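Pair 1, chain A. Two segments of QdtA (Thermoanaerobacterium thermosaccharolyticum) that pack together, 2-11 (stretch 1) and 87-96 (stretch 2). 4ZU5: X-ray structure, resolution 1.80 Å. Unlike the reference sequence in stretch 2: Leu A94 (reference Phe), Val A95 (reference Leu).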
# COMPACT_ATOMS: atom_id res chain seq x y z
N LEU A 2 26.44 -1.94 -4.89
CA LEU A 2 25.17 -2.53 -4.43
C LEU A 2 24.17 -2.89 -5.54
O LEU A 2 23.21 -2.18 -5.80
CB LEU A 2 24.49 -1.77 -3.31
CG LEU A 2 23.56 -2.78 -2.63
CD1 LEU A 2 24.24 -3.73 -1.64
CD2 LEU A 2 22.48 -2.00 -1.91
N TYR A 3 24.34 -4.09 -6.05
CA TYR A 3 23.49 -4.65 -7.10
C TYR A 3 22.06 -4.93 -6.66
O TYR A 3 21.82 -5.26 -5.52
CB TYR A 3 24.08 -5.95 -7.62
CG TYR A 3 25.41 -5.83 -8.32
CD1 TYR A 3 26.56 -6.39 -7.78
CD2 TYR A 3 25.51 -5.17 -9.53
CE1 TYR A 3 27.78 -6.28 -8.42
CE2 TYR A 3 26.73 -5.03 -10.16
CZ TYR A 3 27.85 -5.61 -9.61
OH TYR A 3 29.02 -5.47 -10.28
N ASN A 4 21.13 -4.91 -7.61
CA ASN A 4 19.78 -5.44 -7.47
C ASN A 4 18.91 -4.59 -6.56
O ASN A 4 17.92 -5.06 -5.97
CB ASN A 4 19.77 -6.91 -7.04
CG ASN A 4 20.44 -7.84 -8.06
OD1 ASN A 4 21.06 -7.42 -9.07
ND2 ASN A 4 20.29 -9.13 -7.81
N VAL A 5 19.25 -3.32 -6.50
CA VAL A 5 18.54 -2.35 -5.68
C VAL A 5 18.42 -1.03 -6.41
O VAL A 5 19.36 -0.64 -7.09
CB VAL A 5 19.31 -2.17 -4.35
CG1 VAL A 5 18.68 -1.08 -3.49
CG2 VAL A 5 19.28 -3.47 -3.58
N ALA A 6 17.32 -0.29 -6.21
CA ALA A 6 17.19 1.05 -6.77
C ALA A 6 16.20 1.83 -5.95
O ALA A 6 15.30 1.26 -5.34
CB ALA A 6 16.70 1.07 -8.21
N LEU A 7 16.37 3.13 -6.05
CA LEU A 7 15.36 4.09 -5.64
C LEU A 7 14.53 4.49 -6.81
O LEU A 7 15.01 5.06 -7.82
CB LEU A 7 16.02 5.29 -4.98
CG LEU A 7 16.62 4.93 -3.64
CD1 LEU A 7 17.53 6.09 -3.25
CD2 LEU A 7 15.60 4.69 -2.55
N ILE A 8 13.23 4.36 -6.63
CA ILE A 8 12.28 4.69 -7.66
C ILE A 8 11.42 5.87 -7.22
O ILE A 8 10.98 5.92 -6.08
CB ILE A 8 11.36 3.51 -7.90
CG1 ILE A 8 12.09 2.39 -8.62
CG2 ILE A 8 10.22 3.94 -8.82
CD1 ILE A 8 11.12 1.20 -8.70
N LYS A 9 11.23 6.82 -8.12
CA LYS A 9 10.51 8.02 -7.77
C LYS A 9 9.13 7.95 -8.38
O LYS A 9 8.96 7.65 -9.54
CB LYS A 9 11.27 9.29 -8.23
CG LYS A 9 10.57 10.62 -7.93
CD LYS A 9 10.82 10.97 -6.47
CE LYS A 9 10.34 12.36 -6.12
NZ LYS A 9 8.88 12.36 -6.20
N PHE A 10 8.13 8.19 -7.55
CA PHE A 10 6.75 8.21 -7.96
C PHE A 10 6.25 9.65 -8.08
O PHE A 10 6.89 10.57 -7.57
CB PHE A 10 5.92 7.41 -6.93
CG PHE A 10 6.38 5.99 -6.78
CD1 PHE A 10 6.70 5.49 -5.53
CD2 PHE A 10 6.49 5.17 -7.87
CE1 PHE A 10 7.12 4.17 -5.38
CE2 PHE A 10 6.93 3.86 -7.74
CZ PHE A 10 7.25 3.36 -6.50
N LYS A 11 5.12 9.82 -8.76
CA LYS A 11 4.38 11.05 -8.83
C LYS A 11 3.85 11.35 -7.43
O LYS A 11 3.35 10.47 -6.73
CB LYS A 11 3.22 10.86 -9.80
CG LYS A 11 2.62 12.15 -10.30
CD LYS A 11 1.73 11.95 -11.53
CE LYS A 11 1.27 13.32 -12.07
NZ LYS A 11 0.27 13.26 -13.18
N VAL A 87 8.85 7.95 -2.79
CA VAL A 87 10.08 7.22 -3.15
C VAL A 87 9.97 5.76 -2.72
O VAL A 87 9.68 5.45 -1.56
CB VAL A 87 11.32 7.85 -2.50
CG1 VAL A 87 12.56 7.00 -2.67
CG2 VAL A 87 11.53 9.24 -3.09
N GLY A 88 10.19 4.85 -3.66
CA GLY A 88 10.20 3.43 -3.36
C GLY A 88 11.59 2.84 -3.46
O GLY A 88 12.40 3.28 -4.31
N LEU A 89 11.82 1.80 -2.67
CA LEU A 89 13.08 1.06 -2.70
C LEU A 89 12.79 -0.28 -3.35
O LEU A 89 12.17 -1.17 -2.76
CB LEU A 89 13.68 0.91 -1.30
CG LEU A 89 14.98 0.11 -1.20
CD1 LEU A 89 16.08 0.94 -1.81
CD2 LEU A 89 15.26 -0.14 0.27
N TYR A 90 13.29 -0.42 -4.57
CA TYR A 90 13.21 -1.69 -5.28
C TYR A 90 14.31 -2.58 -4.81
O TYR A 90 15.49 -2.19 -4.76
CB TYR A 90 13.44 -1.47 -6.77
CG TYR A 90 13.67 -2.73 -7.58
CD1 TYR A 90 12.66 -3.64 -7.80
CD2 TYR A 90 14.93 -3.06 -8.03
CE1 TYR A 90 12.93 -4.86 -8.44
CE2 TYR A 90 15.19 -4.25 -8.68
CZ TYR A 90 14.18 -5.14 -8.92
OH TYR A 90 14.50 -6.33 -9.60
N ILE A 91 13.93 -3.81 -4.51
CA ILE A 91 14.88 -4.82 -4.09
C ILE A 91 14.64 -6.08 -4.88
O ILE A 91 13.64 -6.72 -4.72
CB ILE A 91 14.78 -5.18 -2.59
CG1 ILE A 91 14.96 -3.93 -1.74
CG2 ILE A 91 15.83 -6.22 -2.21
CD1 ILE A 91 14.63 -4.12 -0.27
N GLY A 92 15.63 -6.45 -5.67
CA GLY A 92 15.61 -7.66 -6.42
C GLY A 92 16.13 -8.90 -5.70
O GLY A 92 16.23 -8.90 -4.50
N PRO A 93 16.32 -9.99 -6.45
CA PRO A 93 16.71 -11.28 -5.88
C PRO A 93 18.09 -11.23 -5.23
O PRO A 93 18.99 -10.47 -5.66
CB PRO A 93 16.75 -12.18 -7.10
CG PRO A 93 15.59 -11.67 -7.89
CD PRO A 93 15.82 -10.17 -7.82
N LEU A 94 18.15 -11.95 -4.12
CA LEU A 94 19.38 -12.26 -3.44
C LEU A 94 20.03 -11.08 -2.80
O LEU A 94 21.26 -11.01 -2.66
CB LEU A 94 20.35 -12.92 -4.40
CG LEU A 94 19.93 -14.34 -4.75
CD1 LEU A 94 20.95 -14.89 -5.72
CD2 LEU A 94 19.73 -15.29 -3.58
N VAL A 95 19.19 -10.19 -2.31
CA VAL A 95 19.67 -9.15 -1.46
C VAL A 95 19.11 -9.43 -0.07
O VAL A 95 17.93 -9.70 0.06
CB VAL A 95 19.13 -7.80 -1.94
CG1 VAL A 95 19.47 -6.70 -0.95
CG2 VAL A 95 19.71 -7.45 -3.32
N TRP A 96 19.95 -9.41 0.96
CA TRP A 96 19.51 -9.65 2.33
C TRP A 96 19.08 -8.34 2.91
O TRP A 96 19.76 -7.30 2.77
CB TRP A 96 20.69 -10.25 3.17
CG TRP A 96 20.41 -10.57 4.63
CD1 TRP A 96 20.59 -9.74 5.68
CD2 TRP A 96 19.96 -11.80 5.18
NE1 TRP A 96 20.25 -10.37 6.86
CE2 TRP A 96 19.88 -11.64 6.58
CE3 TRP A 96 19.56 -13.00 4.64
CZ2 TRP A 96 19.42 -12.64 7.43
CZ3 TRP A 96 19.17 -14.02 5.49
CH2 TRP A 96 19.07 -13.81 6.88

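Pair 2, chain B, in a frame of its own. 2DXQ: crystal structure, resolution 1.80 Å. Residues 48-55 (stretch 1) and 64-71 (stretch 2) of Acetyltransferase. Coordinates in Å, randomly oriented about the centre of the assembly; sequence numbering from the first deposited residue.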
# COMPACT_ATOMS: atom_id res chain seq x y z
N GLN B 48 -5.77 13.28 1.12
CA GLN B 48 -6.06 11.84 1.18
C GLN B 48 -6.05 11.32 2.62
O GLN B 48 -5.02 11.36 3.30
CB GLN B 48 -5.07 11.04 0.32
CG GLN B 48 -5.22 9.50 0.41
CD GLN B 48 -6.37 8.94 -0.42
OE1 GLN B 48 -7.06 9.67 -1.14
NE2 GLN B 48 -6.57 7.63 -0.33
N PRO B 49 -7.20 10.81 3.10
CA PRO B 49 -7.24 10.24 4.43
C PRO B 49 -6.20 9.14 4.63
O PRO B 49 -6.11 8.21 3.82
CB PRO B 49 -8.66 9.66 4.52
CG PRO B 49 -9.44 10.49 3.57
CD PRO B 49 -8.51 10.74 2.43
N GLY B 50 -5.43 9.27 5.70
CA GLY B 50 -4.43 8.26 6.08
C GLY B 50 -3.10 8.31 5.34
O GLY B 50 -2.22 7.50 5.61
N LEU B 51 -2.94 9.28 4.45
CA LEU B 51 -1.67 9.47 3.74
C LEU B 51 -0.92 10.66 4.34
O LEU B 51 -1.49 11.74 4.48
CB LEU B 51 -1.94 9.76 2.26
CG LEU B 51 -0.76 9.89 1.27
CD1 LEU B 51 -1.24 9.62 -0.16
CD2 LEU B 51 -0.05 11.25 1.34
N THR B 52 0.35 10.45 4.68
CA THR B 52 1.21 11.54 5.13
C THR B 52 2.56 11.42 4.45
O THR B 52 3.15 10.34 4.45
CB THR B 52 1.42 11.53 6.66
OG1 THR B 52 0.15 11.53 7.34
CG2 THR B 52 2.21 12.77 7.08
N ILE B 53 3.02 12.51 3.84
CA ILE B 53 4.38 12.56 3.30
C ILE B 53 5.23 13.19 4.40
O ILE B 53 4.94 14.30 4.84
CB ILE B 53 4.48 13.45 2.03
CG1 ILE B 53 3.55 12.99 0.91
CG2 ILE B 53 5.95 13.49 1.54
CD1 ILE B 53 3.37 14.05 -0.24
N PHE B 54 6.27 12.48 4.85
CA PHE B 54 7.17 13.02 5.86
C PHE B 54 8.46 13.48 5.20
O PHE B 54 8.90 12.85 4.25
CB PHE B 54 7.48 11.98 6.92
CG PHE B 54 6.31 11.67 7.80
CD1 PHE B 54 5.85 12.62 8.72
CD2 PHE B 54 5.64 10.46 7.68
CE1 PHE B 54 4.74 12.35 9.54
CE2 PHE B 54 4.53 10.18 8.48
CZ PHE B 54 4.09 11.11 9.41
N VAL B 55 9.04 14.57 5.70
CA VAL B 55 10.34 15.06 5.25
C VAL B 55 11.30 15.27 6.43
O VAL B 55 10.87 15.69 7.50
CB VAL B 55 10.25 16.38 4.42
CG1 VAL B 55 9.66 16.13 3.04
CG2 VAL B 55 9.43 17.47 5.16
N ALA B 64 15.38 14.18 2.98
CA ALA B 64 14.87 12.81 2.87
C ALA B 64 13.37 12.84 2.95
O ALA B 64 12.79 13.79 3.48
CB ALA B 64 15.42 11.90 3.97
N THR B 65 12.74 11.79 2.44
CA THR B 65 11.28 11.70 2.51
C THR B 65 10.85 10.24 2.53
O THR B 65 11.58 9.35 2.08
CB THR B 65 10.61 12.46 1.32
OG1 THR B 65 9.18 12.45 1.48
CG2 THR B 65 10.95 11.83 0.01
N ALA B 66 9.66 10.02 3.10
CA ALA B 66 8.97 8.72 3.03
C ALA B 66 7.48 9.04 3.12
O ALA B 66 7.09 9.95 3.86
CB ALA B 66 9.38 7.84 4.18
N THR B 67 6.67 8.27 2.40
CA THR B 67 5.23 8.46 2.44
C THR B 67 4.58 7.30 3.18
O THR B 67 4.86 6.13 2.89
CB THR B 67 4.66 8.55 1.01
OG1 THR B 67 5.28 9.65 0.31
CG2 THR B 67 3.11 8.71 1.03
N LEU B 68 3.73 7.64 4.15
CA LEU B 68 3.01 6.65 4.93
C LEU B 68 1.58 6.56 4.43
O LEU B 68 0.92 7.58 4.25
CB LEU B 68 3.01 7.06 6.41
CG LEU B 68 2.23 6.17 7.37
CD1 LEU B 68 2.82 4.74 7.42
CD2 LEU B 68 2.26 6.84 8.75
N LEU B 69 1.12 5.33 4.23
CA LEU B 69 -0.27 5.09 3.81
C LEU B 69 -0.92 4.21 4.86
O LEU B 69 -0.57 3.05 5.02
CB LEU B 69 -0.30 4.38 2.45
CG LEU B 69 0.61 4.94 1.34
CD1 LEU B 69 0.65 3.98 0.15
CD2 LEU B 69 0.11 6.32 0.90
N ILE B 70 -1.86 4.78 5.61
CA ILE B 70 -2.58 4.02 6.64
C ILE B 70 -3.94 3.64 6.07
O ILE B 70 -4.64 4.50 5.52
CB ILE B 70 -2.76 4.82 7.95
CG1 ILE B 70 -1.40 5.13 8.58
CG2 ILE B 70 -3.64 4.03 8.94
CD1 ILE B 70 -1.45 6.17 9.75
N VAL B 71 -4.29 2.37 6.20
CA VAL B 71 -5.44 1.80 5.47
C VAL B 71 -6.44 1.19 6.46
O VAL B 71 -6.06 0.36 7.28
CB VAL B 71 -4.97 0.68 4.50
CG1 VAL B 71 -6.13 0.25 3.57
CG2 VAL B 71 -3.76 1.13 3.65
O HOH W 1 -3.89 6.35 3.12

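Pairs 1 and 2 are each two antiparallel strands, and 14 central residues superpose with an RMSD of 0.6 Å over N, CA and C. The strand axes approach to 4.6 Å in both, with 154° between their N-to-C directions in pair 1 and 161° in pair 2. The register is the same: Ala A6 opposite Tyr A90 matches Thr B52 opposite Leu B68, and Ile A8 opposite Gly A88 matches Phe B54 opposite Ala B66. These four are hydrogen-bonded pairs, closed for example by Ala A6 N to Tyr A90 O (3.0 Å) and Tyr A90 N to Ala A6 O (2.7 Å), and by Thr B52 N to Leu B68 O (3.0 Å) and Leu B68 N to Thr B52 O (2.8 Å).

Before the first strand, Asn A4 and Gly B50 coincide, both with positive phi (73° and 81°), and each carbonyl accepts a backbone bond: Gly A92 N to Asn A4 O and Ile B70 N to Gly B50 O, both 2.7 Å. Asn A4 adds a side-chain bond, ND2 to Pro A93 O (2.8 Å). Gly B50 has no such group; an ideal CB there would lie 2.4 Å from Ile B70 O. In pair 2, water 1 donates to Pro B49 O (3.0 Å) and Ile B70 O (3.1 Å), linking the turn before the first strand to the second strand.

On the face carrying Val A5, Leu A7 and Leu A89, Leu A89 CD1 lies 3.9 Å from Leu A7 CD2 directly across and 3.7 Å from Val A5 CG1 on the diagonal; Leu A7 CD2 also reaches diagonally to Val A87 CG1 (3.8 Å). The matching positions in pair 2 are Leu B51, Ile B53, Thr B67 and Thr B65. Here Leu B51 CG packs on Leu B69 CD2 (3.7 Å), its partner directly across, while Ile B53 meets two threonines, CG2 to Thr B65 OG1 (3.4 Å) and CG1 to Thr B67 OG1 (3.8 Å). Thr B65 OG1 also donates to Phe B54 O (2.8 Å), a bond that Val A87, at the matched position, cannot make.

On the other face, Ile A8 CD1 touches Tyr A90 CB (4.0 Å), and the Tyr A90 ring turns its edge to the backbone at Val A5 C and Ala A6 N. In pair 2 the aromatic residue is on the first strand: Leu B68 CD2 sits at the edge of the Phe B54 ring, 4.0 Å from CE2. Gly A88 leaves room for Phe A10, whose CE1 lies 3.6 Å from Gly A88 N; an ideal CB on Gly A88 would come within 2.8 Å of that CE1. Its match, Ala B66, carries a methyl.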